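Local coordinates for cell division protein FtsI/penicillin binding protein 2 (PDB 4ZTK) that is probably a D,D-transpeptidase of the penicillin-binding protein family that cross-links peptidoglycan during bacterial cell division, at residues G54-F59 with S191-Y196; T156-D161 with A197-K202; D21-Q26 with P272-L277. All coordinates share one frame; numbering follows the deposited sequence.

Contact 1 of 3, residues G54-F59 with S191-Y196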
ATOM      1  N   GLY A  54      -0.330  -9.731 -11.611  1.00 41.31           N
ATOM      2  CA  GLY A  54      -0.024  -8.353 -11.272  1.00 44.28           C
ATOM      3  C   GLY A  54      -0.691  -7.349 -12.200  1.00 45.50           C
ATOM      4  O   GLY A  54      -0.547  -6.140 -12.015  1.00 46.03           O
ATOM      5  N   ASN A  55      -1.420  -7.845 -13.197  1.00 38.61           N
ATOM      6  CA  ASN A  55      -2.141  -6.976 -14.126  1.00 36.51           C
ATOM      7  C   ASN A  55      -3.194  -6.141 -13.412  1.00 34.81           C
ATOM      8  O   ASN A  55      -3.903  -6.645 -12.545  1.00 32.02           O
ATOM      9  CB  ASN A  55      -2.825  -7.803 -15.214  1.00 37.35           C
ATOM     10  CG  ASN A  55      -1.842  -8.512 -16.110  1.00 51.73           C
ATOM     11  OD1 ASN A  55      -0.745  -8.014 -16.362  1.00 58.41           O
ATOM     12  ND2 ASN A  55      -2.227  -9.683 -16.598  1.00 49.46           N
ATOM     13  N   ILE A  56      -3.289  -4.867 -13.777  1.00 36.01           N
ATOM     14  CA  ILE A  56      -4.366  -4.011 -13.300  1.00 42.47           C
ATOM     15  C   ILE A  56      -5.657  -4.458 -13.963  1.00 46.79           C
ATOM     16  O   ILE A  56      -5.725  -4.550 -15.191  1.00 40.06           O
ATOM     17  CB  ILE A  56      -4.125  -2.545 -13.683  1.00 48.29           C
ATOM     18  CG1 ILE A  56      -2.756  -2.084 -13.181  1.00 47.92           C
ATOM     19  CG2 ILE A  56      -5.235  -1.659 -13.136  1.00 40.29           C
ATOM     20  CD1 ILE A  56      -2.615  -2.160 -11.700  1.00 40.94           C
ATOM     21  N   ILE A  57      -6.679  -4.745 -13.161  1.00 37.34           N
ATOM     22  CA  ILE A  57      -7.963  -5.169 -13.711  1.00 37.59           C
ATOM     23  C   ILE A  57      -9.062  -4.144 -13.462  1.00 37.90           C
ATOM     24  O   ILE A  57     -10.178  -4.288 -13.953  1.00 40.75           O
ATOM     25  CB  ILE A  57      -8.403  -6.542 -13.170  1.00 38.13           C
ATOM     26  CG1 ILE A  57      -8.616  -6.479 -11.659  1.00 38.39           C
ATOM     27  CG2 ILE A  57      -7.381  -7.608 -13.535  1.00 40.44           C
ATOM     28  CD1 ILE A  57      -9.041  -7.796 -11.060  1.00 44.74           C
ATOM     29  N   ALA A  58      -8.740  -3.115 -12.688  1.00 34.29           N
ATOM     30  CA  ALA A  58      -9.630  -1.973 -12.526  1.00 35.16           C
ATOM     31  C   ALA A  58      -8.854  -0.772 -12.006  1.00 32.56           C
ATOM     32  O   ALA A  58      -7.914  -0.914 -11.218  1.00 30.99           O
ATOM     33  CB  ALA A  58     -10.784  -2.312 -11.597  1.00 40.58           C
ATOM     34  N   PHE A  59      -9.259   0.409 -12.455  1.00 32.99           N
ATOM     35  CA  PHE A  59      -8.589   1.650 -12.098  1.00 35.53           C
ATOM     36  C   PHE A  59      -9.590   2.783 -12.269  1.00 36.73           C
ATOM     37  O   PHE A  59     -10.101   2.998 -13.363  1.00 41.85           O
ATOM     38  CB  PHE A  59      -7.389   1.871 -13.024  1.00 35.59           C
ATOM     39  CG  PHE A  59      -6.503   3.020 -12.622  1.00 39.47           C
ATOM     40  CD1 PHE A  59      -6.884   4.332 -12.861  1.00 42.02           C
ATOM     41  CD2 PHE A  59      -5.276   2.785 -12.028  1.00 35.44           C
ATOM     42  CE1 PHE A  59      -6.067   5.384 -12.494  1.00 41.15           C
ATOM     43  CE2 PHE A  59      -4.452   3.836 -11.660  1.00 43.27           C
ATOM     44  CZ  PHE A  59      -4.849   5.136 -11.894  1.00 43.94           C
ATOM     45  N   SER A 191       2.920   0.831  -9.794  1.00 33.47           N
ATOM     46  CA  SER A 191       4.103   0.147  -9.280  1.00 30.34           C
ATOM     47  C   SER A 191       3.857  -0.335  -7.856  1.00 25.85           C
ATOM     48  O   SER A 191       4.282  -1.426  -7.479  1.00 30.26           O
ATOM     49  CB  SER A 191       5.345   1.041  -9.352  1.00 30.05           C
ATOM     50  OG  SER A 191       5.347   2.017  -8.322  1.00 29.92           O
ATOM     51  N   LEU A 192       3.147   0.470  -7.071  1.00 26.39           N
ATOM     52  CA  LEU A 192       2.894   0.124  -5.676  1.00 23.99           C
ATOM     53  C   LEU A 192       1.985  -1.100  -5.538  1.00 33.95           C
ATOM     54  O   LEU A 192       2.264  -2.003  -4.746  1.00 29.21           O
ATOM     55  CB  LEU A 192       2.322   1.318  -4.904  1.00 25.75           C
ATOM     56  CG  LEU A 192       2.142   1.102  -3.396  1.00 27.75           C
ATOM     57  CD1 LEU A 192       3.458   0.673  -2.724  1.00 25.81           C
ATOM     58  CD2 LEU A 192       1.573   2.353  -2.721  1.00 24.31           C
ATOM     59  N   ILE A 193       0.907  -1.140  -6.316  1.00 30.57           N
ATOM     60  CA  ILE A 193      -0.011  -2.269  -6.230  1.00 27.69           C
ATOM     61  C   ILE A 193       0.642  -3.543  -6.775  1.00 26.37           C
ATOM     62  O   ILE A 193       0.345  -4.652  -6.322  1.00 24.87           O
ATOM     63  CB  ILE A 193      -1.381  -1.977  -6.912  1.00 26.73           C
ATOM     64  CG1 ILE A 193      -2.431  -3.005  -6.473  1.00 30.22           C
ATOM     65  CG2 ILE A 193      -1.246  -1.934  -8.432  1.00 23.46           C
ATOM     66  CD1 ILE A 193      -3.840  -2.728  -7.002  1.00 28.38           C
ATOM     67  N   LYS A 194       1.555  -3.385  -7.730  1.00 23.21           N
ATOM     68  CA  LYS A 194       2.270  -4.540  -8.261  1.00 28.73           C
ATOM     69  C   LYS A 194       3.218  -5.120  -7.211  1.00 31.99           C
ATOM     70  O   LYS A 194       3.405  -6.336  -7.137  1.00 33.47           O
ATOM     71  CB  LYS A 194       3.018  -4.187  -9.554  1.00 31.80           C
ATOM     72  CG  LYS A 194       2.110  -4.107 -10.783  1.00 34.15           C
ATOM     73  CD  LYS A 194       2.884  -3.704 -12.031  1.00 37.31           C
ATOM     74  CE  LYS A 194       1.974  -3.641 -13.253  1.00 42.66           C
ATOM     75  NZ  LYS A 194       1.545  -4.991 -13.726  1.00 44.57           N
ATOM     76  N   SER A 195       3.801  -4.249  -6.394  1.00 25.29           N
ATOM     77  CA  SER A 195       4.638  -4.700  -5.290  1.00 26.29           C
ATOM     78  C   SER A 195       3.811  -5.493  -4.280  1.00 28.39           C
ATOM     79  O   SER A 195       4.239  -6.544  -3.802  1.00 24.35           O
ATOM     80  CB  SER A 195       5.328  -3.514  -4.615  1.00 24.62           C
ATOM     81  OG  SER A 195       6.207  -2.878  -5.530  1.00 31.45           O
ATOM     82  N   TYR A 196       2.620  -4.997  -3.961  1.00 25.34           N
ATOM     83  CA  TYR A 196       1.733  -5.739  -3.072  1.00 25.82           C
ATOM     84  C   TYR A 196       1.243  -7.042  -3.713  1.00 27.65           C
ATOM     85  O   TYR A 196       1.000  -8.032  -3.021  1.00 31.28           O
ATOM     86  CB  TYR A 196       0.571  -4.867  -2.583  1.00 27.69           C
ATOM     87  CG  TYR A 196       0.932  -4.131  -1.316  1.00 28.16           C
ATOM     88  CD1 TYR A 196       1.579  -2.908  -1.363  1.00 26.88           C
ATOM     89  CD2 TYR A 196       0.667  -4.685  -0.076  1.00 27.67           C
ATOM     90  CE1 TYR A 196       1.936  -2.243  -0.201  1.00 22.58           C
ATOM     91  CE2 TYR A 196       1.020  -4.034   1.088  1.00 27.62           C
ATOM     92  CZ  TYR A 196       1.658  -2.816   1.018  1.00 23.36           C
ATOM     93  OH  TYR A 196       2.012  -2.163   2.172  1.00 23.26           O
TER
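The turn leading into strand 56-63, an outermost strand of the five-stranded antiparallel sheet, meets helix 189-200 through Gly-54 and Ile-56 on one side and Lys-194 and Ile-193 on the other. Backbones come closest where the Gly-54 CA lies 5.4 Å from the Lys-194 CA. Here Gly-54 sits in the left-handed region of backbone space, with positive phi, and its carbonyl receives the ammonium group of the lysine, with Lys-194 NZ 2.9 Å from Gly-54 O. The bond is far from straight along the carbonyl: the C=O...N angle is 112° and the donor stands 66° out of the carbonyl plane, so it comes over the peptide. The lysine chain runs extended from CB to CE and bends only at its last torsion (chi4 -72°), which turns NZ back onto the oxygen. Lys-194 CG, 3.6 Å from Gly-54 O, passes beside the same atom.

In the transpeptidase fold shared with the beta-lactamase clan, helices cover both faces of this central sheet, and helix 189-200 belongs to one of those layers. Its apolar side enters through Ile-193, whose CG2 meets Ile-56 CD1 at 3.6 Å. The CB of Ile-56 does not head straight for the helix; the bend of its CG1 branch brings CD1 across. Ile-193 also packs on Ala-49 of strand 43-49 and Val-275 of strand 274-281, spanning the neighbouring strands. Just beyond the contact, Ile-57 and Ala-58 both face Ile-48 in a classic beta bulge. Farther along the helix, Tyr-196 OH hydrogen-bonds to Thr-81 O, next to the serine of a sequence that resembles the SxxK motif of penicillin-binding proteins.

Contact 2 of 3, residues T156-D161 with A197-K202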
ATOM      1  N   THR A 156      14.352  -3.368  -4.288  1.00 24.95           N
ATOM      2  CA  THR A 156      14.438  -3.249  -5.736  1.00 28.85           C
ATOM      3  C   THR A 156      13.767  -4.456  -6.384  1.00 35.74           C
ATOM      4  O   THR A 156      13.003  -4.318  -7.338  1.00 32.37           O
ATOM      5  CB  THR A 156      15.904  -3.118  -6.210  1.00 29.23           C
ATOM      6  OG1 THR A 156      16.412  -1.837  -5.818  1.00 32.94           O
ATOM      7  CG2 THR A 156      16.011  -3.253  -7.737  1.00 28.92           C
ATOM      8  N   GLU A 157      14.037  -5.633  -5.835  1.00 30.67           N
ATOM      9  CA  GLU A 157      13.410  -6.860  -6.313  1.00 31.32           C
ATOM     10  C   GLU A 157      11.890  -6.865  -6.152  1.00 29.82           C
ATOM     11  O   GLU A 157      11.190  -7.554  -6.894  1.00 34.31           O
ATOM     12  CB  GLU A 157      14.023  -8.075  -5.619  1.00 35.36           C
ATOM     13  CG  GLU A 157      15.440  -8.372  -6.080  1.00 47.13           C
ATOM     14  CD  GLU A 157      16.063  -9.544  -5.346  1.00 61.28           C
ATOM     15  OE1 GLU A 157      17.259  -9.822  -5.579  1.00 69.99           O
ATOM     16  OE2 GLU A 157      15.362 -10.185  -4.537  1.00 66.87           O
ATOM     17  N   PHE A 158      11.381  -6.114  -5.177  1.00 30.33           N
ATOM     18  CA  PHE A 158       9.939  -5.965  -4.994  1.00 27.83           C
ATOM     19  C   PHE A 158       9.318  -4.943  -5.951  1.00 37.15           C
ATOM     20  O   PHE A 158       8.101  -4.734  -5.937  1.00 28.49           O
ATOM     21  CB  PHE A 158       9.603  -5.563  -3.554  1.00 32.64           C
ATOM     22  CG  PHE A 158       9.455  -6.729  -2.616  1.00 29.76           C
ATOM     23  CD1 PHE A 158       8.400  -7.615  -2.753  1.00 27.64           C
ATOM     24  CD2 PHE A 158      10.361  -6.922  -1.581  1.00 34.48           C
ATOM     25  CE1 PHE A 158       8.252  -8.685  -1.884  1.00 33.58           C
ATOM     26  CE2 PHE A 158      10.222  -7.991  -0.705  1.00 36.07           C
ATOM     27  CZ  PHE A 158       9.168  -8.876  -0.860  1.00 33.66           C
ATOM     28  N   GLY A 159      10.153  -4.292  -6.757  1.00 31.68           N
ATOM     29  CA  GLY A 159       9.665  -3.339  -7.737  1.00 30.43           C
ATOM     30  C   GLY A 159       9.791  -1.889  -7.303  1.00 39.47           C
ATOM     31  O   GLY A 159       9.232  -1.000  -7.943  1.00 40.30           O
ATOM     32  N   PHE A 160      10.521  -1.643  -6.218  1.00 29.24           N
ATOM     33  CA  PHE A 160      10.723  -0.278  -5.746  1.00 29.46           C
ATOM     34  C   PHE A 160      11.975   0.369  -6.341  1.00 33.74           C
ATOM     35  O   PHE A 160      13.023  -0.265  -6.472  1.00 33.64           O
ATOM     36  CB  PHE A 160      10.786  -0.226  -4.214  1.00 26.99           C
ATOM     37  CG  PHE A 160       9.485  -0.546  -3.550  1.00 27.30           C
ATOM     38  CD1 PHE A 160       8.508   0.427  -3.412  1.00 28.74           C
ATOM     39  CD2 PHE A 160       9.229  -1.821  -3.073  1.00 24.59           C
ATOM     40  CE1 PHE A 160       7.295   0.135  -2.800  1.00 32.56           C
ATOM     41  CE2 PHE A 160       8.017  -2.123  -2.460  1.00 26.10           C
ATOM     42  CZ  PHE A 160       7.049  -1.144  -2.326  1.00 27.02           C
ATOM     43  N   ASP A 161      11.850   1.645  -6.689  1.00 30.40           N
ATOM     44  CA  ASP A 161      12.977   2.448  -7.144  1.00 31.98           C
ATOM     45  C   ASP A 161      13.839   2.848  -5.948  1.00 34.17           C
ATOM     46  O   ASP A 161      13.472   3.729  -5.179  1.00 35.59           O
ATOM     47  CB  ASP A 161      12.451   3.697  -7.852  1.00 32.65           C
ATOM     48  CG  ASP A 161      13.558   4.609  -8.369  1.00 37.65           C
ATOM     49  OD1 ASP A 161      14.758   4.384  -8.087  1.00 40.47           O
ATOM     50  OD2 ASP A 161      13.207   5.575  -9.072  1.00 40.28           O
ATOM     51  N   ALA A 197       1.132  -7.049  -5.037  1.00 24.30           N
ATOM     52  CA  ALA A 197       0.724  -8.257  -5.748  1.00 29.15           C
ATOM     53  C   ALA A 197       1.735  -9.380  -5.525  1.00 35.69           C
ATOM     54  O   ALA A 197       1.372 -10.555  -5.489  1.00 35.56           O
ATOM     55  CB  ALA A 197       0.544  -7.978  -7.232  1.00 26.51           C
ATOM     56  N   ILE A 198       3.000  -9.016  -5.353  1.00 34.55           N
ATOM     57  CA  ILE A 198       4.036 -10.006  -5.087  1.00 31.94           C
ATOM     58  C   ILE A 198       3.771 -10.725  -3.760  1.00 31.97           C
ATOM     59  O   ILE A 198       3.865 -11.950  -3.674  1.00 30.33           O
ATOM     60  CB  ILE A 198       5.441  -9.375  -5.095  1.00 33.18           C
ATOM     61  CG1 ILE A 198       5.767  -8.850  -6.498  1.00 33.28           C
ATOM     62  CG2 ILE A 198       6.486 -10.392  -4.647  1.00 36.53           C
ATOM     63  CD1 ILE A 198       7.138  -8.212  -6.622  1.00 33.96           C
ATOM     64  N   LEU A 199       3.421  -9.958  -2.735  1.00 28.09           N
ATOM     65  CA  LEU A 199       3.092 -10.532  -1.436  1.00 31.45           C
ATOM     66  C   LEU A 199       1.851 -11.411  -1.530  1.00 33.20           C
ATOM     67  O   LEU A 199       1.784 -12.468  -0.907  1.00 38.39           O
ATOM     68  CB  LEU A 199       2.868  -9.431  -0.399  1.00 26.76           C
ATOM     69  CG  LEU A 199       4.034  -8.474  -0.143  1.00 30.23           C
ATOM     70  CD1 LEU A 199       3.608  -7.380   0.833  1.00 27.17           C
ATOM     71  CD2 LEU A 199       5.255  -9.222   0.382  1.00 28.54           C
ATOM     72  N   ALA A 200       0.874 -10.970  -2.318  1.00 28.74           N
ATOM     73  CA  ALA A 200      -0.353 -11.727  -2.505  1.00 33.60           C
ATOM     74  C   ALA A 200      -0.089 -12.998  -3.304  1.00 40.04           C
ATOM     75  O   ALA A 200      -0.843 -13.963  -3.213  1.00 40.70           O
ATOM     76  CB  ALA A 200      -1.413 -10.870  -3.194  1.00 28.52           C
ATOM     77  N   ASN A 201       0.992 -12.995  -4.078  1.00 32.69           N
ATOM     78  CA  ASN A 201       1.334 -14.115  -4.947  1.00 36.26           C
ATOM     79  C   ASN A 201       2.310 -15.061  -4.246  1.00 40.95           C
ATOM     80  O   ASN A 201       3.149 -15.693  -4.890  1.00 36.80           O
ATOM     81  CB  ASN A 201       1.937 -13.586  -6.257  1.00 39.26           C
ATOM     82  CG  ASN A 201       2.059 -14.653  -7.332  1.00 42.31           C
ATOM     83  OD1 ASN A 201       1.331 -15.642  -7.327  1.00 43.36           O
ATOM     84  ND2 ASN A 201       2.997 -14.459  -8.256  1.00 36.34           N
ATOM     85  N   LYS A 202       2.195 -15.142  -2.922  1.00 37.62           N
ATOM     86  CA  LYS A 202       3.060 -15.993  -2.099  1.00 36.90           C
ATOM     87  C   LYS A 202       4.541 -15.617  -2.212  1.00 35.22           C
ATOM     88  O   LYS A 202       5.417 -16.479  -2.188  1.00 37.59           O
ATOM     89  CB  LYS A 202       2.847 -17.476  -2.428  1.00 45.78           C
ATOM     90  CG  LYS A 202       1.437 -17.978  -2.131  1.00 56.71           C
ATOM     91  CD  LYS A 202       0.899 -18.885  -3.239  1.00 70.59           C
ATOM     92  CE  LYS A 202       1.553 -20.260  -3.231  1.00 80.18           C
ATOM     93  NZ  LYS A 202       0.978 -21.149  -4.281  1.00 83.74           N
TER
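Phe-158 and Ile-198 bury most of the surface between segments 156-161 and 197-202, and Leu-199 adds a smaller share. The phenylalanine follows helix 148-157, whose C-terminal end is closed by a Schellman motif with Gly-159 at positive phi; the ring leaves this turn and slants against helix 189-200. Ile-198 reaches it with two branches. Its CG2 comes in obliquely on the CD1-CE1 side of the ring, 3.7 Å from Phe-158 CE1. The CG1 branch is fully extended (chi2 -180°), which carries CD1 past the ring to the backbone, 3.7 Å from Phe-158 O and 3.9 Å from Phe-158 CA. That carbonyl, beside the isoleucine methyl, takes its hydrogen bond from Ser-195 OG. The next residue, Leu-199, crosses the phenylalanine at about a right angle, its CD2 3.8 Å from Phe-158 CE1 and 4.1 Å from Phe-158 CZ.

Other parts of the fold close in on these side chains: Phe-85 of helix 83-92 makes an edge-to-face pair with Phe-158, while Leu-199 also touches Tyr-266 of strand 259-267. The contact thereby joins the end of one helix of the helical region to a helix lying against the sheet. No hydrogen bond spans the two segments, which are held instead by the burial and shape fit of apolar side chains.

Contact 3 of 3, residues D21-Q26 with P272-L277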
ATOM      1  N   ASP A  21     -11.412  -5.351 -16.132  1.00 46.11           N
ATOM      2  CA  ASP A  21     -12.646  -6.114 -15.969  1.00 49.98           C
ATOM      3  C   ASP A  21     -13.825  -5.188 -15.668  1.00 52.70           C
ATOM      4  O   ASP A  21     -13.860  -4.546 -14.616  1.00 54.05           O
ATOM      5  CB  ASP A  21     -12.506  -7.145 -14.848  1.00 47.71           C
ATOM      6  CG  ASP A  21     -13.793  -7.908 -14.601  1.00 60.94           C
ATOM      7  OD1 ASP A  21     -14.411  -8.367 -15.587  1.00 74.89           O
ATOM      8  OD2 ASP A  21     -14.197  -8.039 -13.428  1.00 58.51           O
ATOM      9  N   PRO A  22     -14.797  -5.128 -16.591  1.00 52.28           N
ATOM     10  CA  PRO A  22     -15.953  -4.224 -16.533  1.00 46.75           C
ATOM     11  C   PRO A  22     -16.754  -4.297 -15.231  1.00 44.43           C
ATOM     12  O   PRO A  22     -17.258  -3.269 -14.780  1.00 44.22           O
ATOM     13  CB  PRO A  22     -16.814  -4.670 -17.725  1.00 51.74           C
ATOM     14  CG  PRO A  22     -16.275  -6.004 -18.134  1.00 55.74           C
ATOM     15  CD  PRO A  22     -14.825  -5.972 -17.796  1.00 54.99           C
ATOM     16  N   ARG A  23     -16.875  -5.481 -14.642  1.00 35.30           N
ATOM     17  CA  ARG A  23     -17.567  -5.621 -13.362  1.00 44.63           C
ATOM     18  C   ARG A  23     -16.779  -4.951 -12.232  1.00 46.66           C
ATOM     19  O   ARG A  23     -17.346  -4.239 -11.395  1.00 40.20           O
ATOM     20  CB  ARG A  23     -17.798  -7.095 -13.031  1.00 53.12           C
ATOM     21  CG  ARG A  23     -18.563  -7.323 -11.736  1.00 67.94           C
ATOM     22  CD  ARG A  23     -18.134  -8.614 -11.051  1.00 85.41           C
ATOM     23  NE  ARG A  23     -18.862  -8.842  -9.803  1.00 96.93           N
ATOM     24  CZ  ARG A  23     -18.482  -9.701  -8.862  1.00 97.98           C
ATOM     25  NH1 ARG A  23     -17.373 -10.414  -9.019  1.00 97.55           N
ATOM     26  NH2 ARG A  23     -19.206  -9.843  -7.759  1.00 94.96           N
HETATM   27  N   MSE A  24     -15.470  -5.180 -12.206  1.00 46.39           N
HETATM   28  CA  MSE A  24     -14.619  -4.571 -11.187  1.00 40.64           C
HETATM   29  C   MSE A  24     -14.543  -3.065 -11.387  1.00 39.89           C
HETATM   30  O   MSE A  24     -14.569  -2.299 -10.423  1.00 40.80           O
HETATM   31  CB  MSE A  24     -13.210  -5.165 -11.213  1.00 46.91           C
HETATM   32  CG  MSE A  24     -13.106  -6.603 -10.734  1.00 53.03           C
HETATM   33 SE   MSE A  24     -13.774  -6.901  -8.921  0.65 74.08          SE
HETATM   34  CE  MSE A  24     -13.100  -5.298  -8.031  1.00 43.87           C
ATOM     35  N   GLN A  25     -14.454  -2.651 -12.648  1.00 34.23           N
ATOM     36  CA  GLN A  25     -14.339  -1.241 -12.993  1.00 39.60           C
ATOM     37  C   GLN A  25     -15.525  -0.433 -12.486  1.00 41.02           C
ATOM     38  O   GLN A  25     -15.360   0.648 -11.926  1.00 37.07           O
ATOM     39  CB  GLN A  25     -14.212  -1.069 -14.506  1.00 42.75           C
ATOM     40  CG  GLN A  25     -13.983   0.362 -14.931  1.00 42.95           C
ATOM     41  CD  GLN A  25     -12.700   0.932 -14.357  1.00 37.34           C
ATOM     42  OE1 GLN A  25     -11.769   0.197 -14.042  1.00 39.48           O
ATOM     43  NE2 GLN A  25     -12.648   2.250 -14.220  1.00 43.78           N
ATOM     44  N   GLN A  26     -16.722  -0.967 -12.685  1.00 37.94           N
ATOM     45  CA  GLN A  26     -17.936  -0.287 -12.263  1.00 38.07           C
ATOM     46  C   GLN A  26     -18.007  -0.166 -10.740  1.00 37.31           C
ATOM     47  O   GLN A  26     -18.435   0.857 -10.211  1.00 46.47           O
ATOM     48  CB  GLN A  26     -19.159  -1.017 -12.813  1.00 44.67           C
ATOM     49  CG  GLN A  26     -20.461  -0.311 -12.549  1.00 55.10           C
ATOM     50  CD  GLN A  26     -21.530  -0.672 -13.559  1.00 61.97           C
ATOM     51  OE1 GLN A  26     -21.351  -0.495 -14.767  1.00 64.40           O
ATOM     52  NE2 GLN A  26     -22.649  -1.187 -13.069  1.00 63.90           N
ATOM     53  N   PRO A 272      -5.492 -15.157  -1.987  1.00 36.30           N
ATOM     54  CA  PRO A 272      -5.893 -13.862  -2.544  1.00 33.05           C
ATOM     55  C   PRO A 272      -6.618 -13.963  -3.872  1.00 36.15           C
ATOM     56  O   PRO A 272      -6.232 -14.739  -4.737  1.00 36.52           O
ATOM     57  CB  PRO A 272      -4.557 -13.136  -2.716  1.00 33.20           C
ATOM     58  CG  PRO A 272      -3.701 -13.716  -1.647  1.00 35.04           C
ATOM     59  CD  PRO A 272      -4.063 -15.172  -1.630  1.00 37.41           C
ATOM     60  N   ARG A 273      -7.669 -13.168  -4.014  1.00 35.73           N
ATOM     61  CA  ARG A 273      -8.401 -13.079  -5.264  1.00 42.35           C
ATOM     62  C   ARG A 273      -8.173 -11.703  -5.879  1.00 40.62           C
ATOM     63  O   ARG A 273      -8.150 -11.559  -7.102  1.00 35.48           O
ATOM     64  CB  ARG A 273      -9.891 -13.317  -5.018  1.00 49.60           C
ATOM     65  CG  ARG A 273     -10.712 -13.523  -6.279  1.00 58.72           C
ATOM     66  CD  ARG A 273     -11.424 -14.866  -6.248  1.00 71.27           C
ATOM     67  NE  ARG A 273     -12.203 -15.047  -5.026  1.00 78.41           N
ATOM     68  CZ  ARG A 273     -13.476 -14.690  -4.891  1.00 88.43           C
ATOM     69  NH1 ARG A 273     -14.107 -14.896  -3.743  1.00 94.61           N
ATOM     70  NH2 ARG A 273     -14.119 -14.124  -5.903  1.00 88.25           N
ATOM     71  N   TYR A 274      -7.999 -10.695  -5.027  1.00 27.09           N
ATOM     72  CA  TYR A 274      -7.817  -9.328  -5.495  1.00 25.46           C
ATOM     73  C   TYR A 274      -6.746  -8.606  -4.694  1.00 29.39           C
ATOM     74  O   TYR A 274      -6.630  -8.792  -3.488  1.00 30.16           O
ATOM     75  CB  TYR A 274      -9.128  -8.539  -5.407  1.00 32.10           C
ATOM     76  CG  TYR A 274     -10.294  -9.196  -6.105  1.00 36.27           C
ATOM     77  CD1 TYR A 274     -10.407  -9.165  -7.484  1.00 40.60           C
ATOM     78  CD2 TYR A 274     -11.281  -9.849  -5.379  1.00 36.31           C
ATOM     79  CE1 TYR A 274     -11.475  -9.770  -8.130  1.00 47.24           C
ATOM     80  CE2 TYR A 274     -12.349 -10.453  -6.011  1.00 38.13           C
ATOM     81  CZ  TYR A 274     -12.442 -10.412  -7.388  1.00 48.22           C
ATOM     82  OH  TYR A 274     -13.505 -11.017  -8.019  1.00 55.61           O
ATOM     83  N   VAL A 275      -5.968  -7.778  -5.377  1.00 25.50           N
ATOM     84  CA  VAL A 275      -5.078  -6.848  -4.709  1.00 23.29           C
ATOM     85  C   VAL A 275      -5.711  -5.480  -4.883  1.00 28.77           C
ATOM     86  O   VAL A 275      -6.165  -5.141  -5.978  1.00 32.24           O
ATOM     87  CB  VAL A 275      -3.674  -6.845  -5.340  1.00 24.61           C
ATOM     88  CG1 VAL A 275      -2.710  -6.037  -4.477  1.00 20.90           C
ATOM     89  CG2 VAL A 275      -3.167  -8.271  -5.535  1.00 23.90           C
ATOM     90  N   LEU A 276      -5.763  -4.700  -3.809  1.00 22.72           N
ATOM     91  CA  LEU A 276      -6.399  -3.389  -3.870  1.00 22.55           C
ATOM     92  C   LEU A 276      -5.499  -2.318  -3.286  1.00 29.18           C
ATOM     93  O   LEU A 276      -4.779  -2.560  -2.319  1.00 28.12           O
ATOM     94  CB  LEU A 276      -7.726  -3.378  -3.103  1.00 24.74           C
ATOM     95  CG  LEU A 276      -8.807  -4.412  -3.410  1.00 37.66           C
ATOM     96  CD1 LEU A 276      -8.527  -5.733  -2.708  1.00 35.11           C
ATOM     97  CD2 LEU A 276     -10.154  -3.865  -2.993  1.00 39.15           C
ATOM     98  N   LEU A 277      -5.569  -1.130  -3.876  1.00 28.07           N
ATOM     99  CA  LEU A 277      -4.870   0.044  -3.378  1.00 24.89           C
ATOM    100  C   LEU A 277      -5.829   1.221  -3.444  1.00 29.19           C
ATOM    101  O   LEU A 277      -6.435   1.487  -4.491  1.00 26.88           O
ATOM    102  CB  LEU A 277      -3.621   0.325  -4.214  1.00 21.54           C
ATOM    103  CG  LEU A 277      -2.843   1.606  -3.889  1.00 32.44           C
ATOM    104  CD1 LEU A 277      -2.458   1.660  -2.414  1.00 27.96           C
ATOM    105  CD2 LEU A 277      -1.595   1.722  -4.765  1.00 28.62           C
TER
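Arg-23 and Met-24, in the first turn of helix 22-38, reach toward Tyr-274 of strand 274-281. Just ahead of them Asp-21 occupies the N-cap position, where its OD2 accepts a weak capping bond from Met-24 N at 3.4 Å (N-H...O angle 147°). Arg-23 follows, its side chain crossing that of the tyrosine at about a right angle and the two planes 68° apart. Arg-23 NH1 is 4.0 Å from Tyr-274 OH, a contact too long to count as a hydrogen bond, and Arg-23 NH2 makes a weak one to Ser-312 OG.

Met-24, present as selenomethionine, supplies most of the helix side. Its chain bends at both outer torsions, which brings the selenium obliquely against the CE1-CZ side of the ring in a Met-aromatic contact: Met-24 SE is 4.3 Å from the centroid of the Tyr-274 ring, 34° off the normal, and 3.8 Å from Tyr-274 CE1. Arg-273 CG lies over one face toward its rim, on the other side of the ring plane from the selenium. Arg-273 and Tyr-274 together face Val-267 in a classic beta bulge where the strand begins. Around this pair, Ala-310 of helix 295-310 touches both Met-24 and Tyr-274, and Ala-58 and Ile-57 of strand 56-63 meet Met-24 and Tyr-274 respectively, so the start of helix 22-38 packs beside helix 295-310 and against strands 56-63 and 274-281 of the sheet.

In the fold
From the N terminus, helix 22-38 comes first, and contact 3 closes the widest loop by bringing its start to strand 274-281. Within that loop, contact 1 opens at 54-59 and closes at helix 189-200, while contact 2 opens at 156-161, before contact 1 has closed, and ends farther along the same helix; the two therefore cross. Both lie inside contact 3. Contact 1 ties strand 56-63 to helix 189-200, contact 2 brings the end of helix 148-157 to it, and contact 3 joins the first helix to the sheet. Asp-21 and Ile-57 link contacts 3 and 1 by a backbone bond, and Val-275 packs against Ile-193 and Ala-197.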